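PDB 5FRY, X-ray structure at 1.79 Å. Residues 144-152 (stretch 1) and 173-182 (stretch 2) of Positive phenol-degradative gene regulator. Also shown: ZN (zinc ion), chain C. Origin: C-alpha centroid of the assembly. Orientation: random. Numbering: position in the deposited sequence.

Stretch 1 144-152: GVAQAPVCW
Stretch 2 (173-182) RELECVGCGH

Metal coordination ties the two stretches together. The zinc ion is bound by C151 SG at 2.2 Å from stretch 1, by E174 OE2 at 2.0 Å and C177 SG at 2.2 Å from stretch 2, and by one atom elsewhere in the structure. The CA-to-CB bonds of C151, E174 and C177 all point toward the opposing stretch. C151 adopts rotamer m (chi1 -60°) and C177 rotamer t (175°), which places C151 SG 3.7 Å from C177 SG, a spacing consistent with two ligands sharing one metal. E174 reaches the ion with chi1 -81° (m), chi2 -163° (t) and chi3 -82°.

Two hydrogen bonds cross the contact. E174 uses both carboxylate oxygens: while OE2 holds zinc, OE1 accepts from C151 N at 2.9 Å, with an N-H...O angle of 138°. The same carboxylate therefore fixes both the metal and the backbone of a metal ligand, at the N-cap position right before a helix. The second bond is between main chains, A146 N to G179 O, 2.9 Å and nearly linear at 169°. It coincides with the register, in which the CA atoms of A146 and C180 lie 4.9 Å apart and those of P149 and C177 5.7 Å apart; position thus advances along stretch 1 as it recedes along stretch 2. CA-H...O contacts flank this bond: V145 CA lies 3.5 Å from G179 O (136° at H), and C180 CA lies 3.5 Å from A146 O (141°). Water 1 bridges the same edge, donating to A146 O at 3.3 Å and to C180 O at 3.1 Å.

Packing contacts add to these polar links, and the two stretches bury 460 Å² in total. C180 has the largest covered area. Its CA-to-CB bond points away overall, yet with chi1 -74° (m) its SG comes 3.2 Å from A148 C and 3.3 Å from P149 N; the proline ring, C-gamma endo, brings CD to 3.9 Å from that SG. V150, with chi1 -63° (m), places CG2 3.7 Å from G179 CA and 3.8 Å from C177 SG. This leaves no room for a side chain at G179, since an ideal CB there would sit 2.2 Å from V150 CG2. V145 (chi1 176°, t) sets CG1 3.3 Å from C180 O.

Each stretch also has internal bonds and a distinct backbone path. Stretch 1 has an extended V145-A146 pair (phi/psi -61/141 and -105/154), then bends at Q147 (-93/11) and extends again through A148 and P149 (-163/153 and -36/131) before V150 (-121/-7). W152 NE1 donates to P149 O at 3.1 Å (143°). In stretch 2, strand residues R173 and E174 precede a corner at L175, and a 3-10 segment spans V178 to C180, supported by C180 N to C177 O at 3.1 Å and G181 N to V178 O at 2.9 Å. G181, at 123/-7, has backbone angles that call for glycine.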

# COMPACT_ATOMS: atom_id res chain seq x y z
N GLY A 144 16.95 4.93 -10.79
CA GLY A 144 17.63 4.39 -11.95
C GLY A 144 17.92 2.92 -11.74
O GLY A 144 17.48 2.33 -10.75
N VAL A 145 18.66 2.31 -12.66
CA VAL A 145 19.05 0.91 -12.53
C VAL A 145 19.90 0.71 -11.27
O VAL A 145 20.72 1.56 -10.94
CB VAL A 145 19.83 0.41 -13.78
CG1 VAL A 145 20.31 -1.03 -13.58
CG2 VAL A 145 18.97 0.52 -15.03
N ALA A 146 19.69 -0.41 -10.58
CA ALA A 146 20.39 -0.67 -9.32
C ALA A 146 21.51 -1.70 -9.46
O ALA A 146 21.46 -2.56 -10.34
CB ALA A 146 19.40 -1.12 -8.24
N GLN A 147 22.50 -1.63 -8.58
CA GLN A 147 23.65 -2.52 -8.68
C GLN A 147 23.46 -3.79 -7.82
O GLN A 147 24.41 -4.55 -7.61
CB GLN A 147 24.94 -1.76 -8.30
CG GLN A 147 25.86 -1.38 -9.50
CD GLN A 147 25.31 -0.25 -10.42
OE1 GLN A 147 24.92 0.82 -9.95
NE2 GLN A 147 25.30 -0.50 -11.73
N ALA A 148 22.24 -4.00 -7.33
CA ALA A 148 21.80 -5.29 -6.76
C ALA A 148 20.27 -5.36 -6.67
O ALA A 148 19.60 -4.32 -6.58
CB ALA A 148 22.42 -5.52 -5.38
N PRO A 149 19.72 -6.59 -6.71
CA PRO A 149 18.28 -6.92 -6.60
C PRO A 149 17.50 -6.02 -5.65
O PRO A 149 17.91 -5.78 -4.50
CB PRO A 149 18.29 -8.37 -6.09
CG PRO A 149 19.78 -8.73 -5.88
CD PRO A 149 20.52 -7.82 -6.77
N VAL A 150 16.37 -5.53 -6.15
CA VAL A 150 15.62 -4.47 -5.50
C VAL A 150 14.17 -4.83 -5.13
O VAL A 150 13.50 -4.04 -4.48
CB VAL A 150 15.57 -3.19 -6.41
CG1 VAL A 150 16.96 -2.64 -6.63
CG2 VAL A 150 14.91 -3.52 -7.72
N CYS A 151 13.67 -5.99 -5.56
CA CYS A 151 12.28 -6.35 -5.21
C CYS A 151 12.14 -6.88 -3.78
O CYS A 151 11.70 -8.01 -3.55
CB CYS A 151 11.73 -7.35 -6.24
SG CYS A 151 11.74 -6.64 -7.90
N TRP A 152 12.46 -6.02 -2.82
CA TRP A 152 12.53 -6.31 -1.39
C TRP A 152 11.24 -6.81 -0.72
O TRP A 152 11.26 -7.85 -0.04
CB TRP A 152 13.01 -5.06 -0.64
CG TRP A 152 14.29 -4.50 -1.20
CD1 TRP A 152 15.27 -5.18 -1.87
CD2 TRP A 152 14.72 -3.13 -1.16
NE1 TRP A 152 16.29 -4.33 -2.23
CE2 TRP A 152 15.97 -3.06 -1.81
CE3 TRP A 152 14.16 -1.95 -0.64
CZ2 TRP A 152 16.67 -1.86 -1.95
CZ3 TRP A 152 14.87 -0.76 -0.78
CH2 TRP A 152 16.10 -0.73 -1.43
N ARG A 173 15.92 -15.62 -2.41
CA ARG A 173 16.77 -14.58 -2.96
C ARG A 173 16.45 -14.37 -4.43
O ARG A 173 16.01 -15.30 -5.12
CB ARG A 173 18.25 -14.94 -2.77
CG ARG A 173 19.12 -13.74 -2.43
CD ARG A 173 20.54 -14.16 -2.09
NE ARG A 173 20.67 -14.53 -0.69
CZ ARG A 173 21.68 -15.24 -0.21
NH1 ARG A 173 22.65 -15.66 -1.02
NH2 ARG A 173 21.72 -15.54 1.08
N GLU A 174 16.62 -13.14 -4.90
CA GLU A 174 16.43 -12.85 -6.31
C GLU A 174 17.68 -13.19 -7.08
O GLU A 174 18.73 -12.59 -6.84
CB GLU A 174 16.10 -11.37 -6.51
CG GLU A 174 14.66 -11.01 -6.26
CD GLU A 174 14.32 -9.66 -6.85
OE1 GLU A 174 14.60 -8.65 -6.20
OE2 GLU A 174 13.79 -9.60 -7.98
N LEU A 175 17.59 -14.13 -8.01
CA LEU A 175 18.76 -14.51 -8.82
C LEU A 175 18.96 -13.53 -9.98
O LEU A 175 20.09 -13.28 -10.42
CB LEU A 175 18.61 -15.93 -9.36
CG LEU A 175 18.44 -17.03 -8.29
CD1 LEU A 175 18.68 -18.41 -8.89
CD2 LEU A 175 19.32 -16.79 -7.08
N GLU A 176 17.86 -12.99 -10.48
CA GLU A 176 17.85 -11.98 -11.53
C GLU A 176 16.71 -11.01 -11.25
O GLU A 176 15.74 -11.38 -10.56
CB GLU A 176 17.70 -12.63 -12.91
CG GLU A 176 18.67 -13.78 -13.14
CD GLU A 176 18.27 -14.69 -14.30
OE1 GLU A 176 17.39 -14.30 -15.10
OE2 GLU A 176 18.84 -15.80 -14.40
N CYS A 177 16.80 -9.79 -11.76
CA CYS A 177 15.81 -8.77 -11.44
C CYS A 177 15.78 -7.64 -12.46
O CYS A 177 16.82 -7.19 -12.93
CB CYS A 177 16.07 -8.20 -10.06
SG CYS A 177 14.97 -6.84 -9.66
N VAL A 178 14.57 -7.17 -12.78
CA VAL A 178 14.39 -6.08 -13.73
C VAL A 178 15.06 -4.80 -13.28
O VAL A 178 15.63 -4.06 -14.08
CB VAL A 178 12.91 -5.78 -13.96
CG1 VAL A 178 12.25 -6.95 -14.68
CG2 VAL A 178 12.22 -5.50 -12.63
N GLY A 179 14.97 -4.53 -11.99
CA GLY A 179 15.55 -3.33 -11.41
C GLY A 179 17.03 -3.21 -11.72
O GLY A 179 17.58 -2.11 -11.67
N CYS A 180 17.67 -4.33 -12.04
CA CYS A 180 19.11 -4.35 -12.29
C CYS A 180 19.47 -4.35 -13.77
O CYS A 180 20.64 -4.25 -14.12
CB CYS A 180 19.75 -5.56 -11.61
SG CYS A 180 19.89 -5.42 -9.82
N GLY A 181 18.47 -4.48 -14.64
CA GLY A 181 18.69 -4.42 -16.08
C GLY A 181 18.21 -5.66 -16.80
O GLY A 181 18.22 -5.72 -18.03
N HIS A 182 17.79 -6.67 -16.04
CA HIS A 182 17.32 -7.92 -16.62
C HIS A 182 15.90 -7.76 -17.11
O HIS A 182 15.17 -6.88 -16.65
CB HIS A 182 17.40 -9.05 -15.59
CG HIS A 182 18.74 -9.17 -14.93
ND1 HIS A 182 19.24 -8.20 -14.08
CD2 HIS A 182 19.68 -10.14 -14.99
CE1 HIS A 182 20.43 -8.58 -13.64
NE2 HIS A 182 20.72 -9.75 -14.18
ZN ZN C . 13.20 -7.91 -8.96
O HOH W 1 23.34 -3.76 -12.74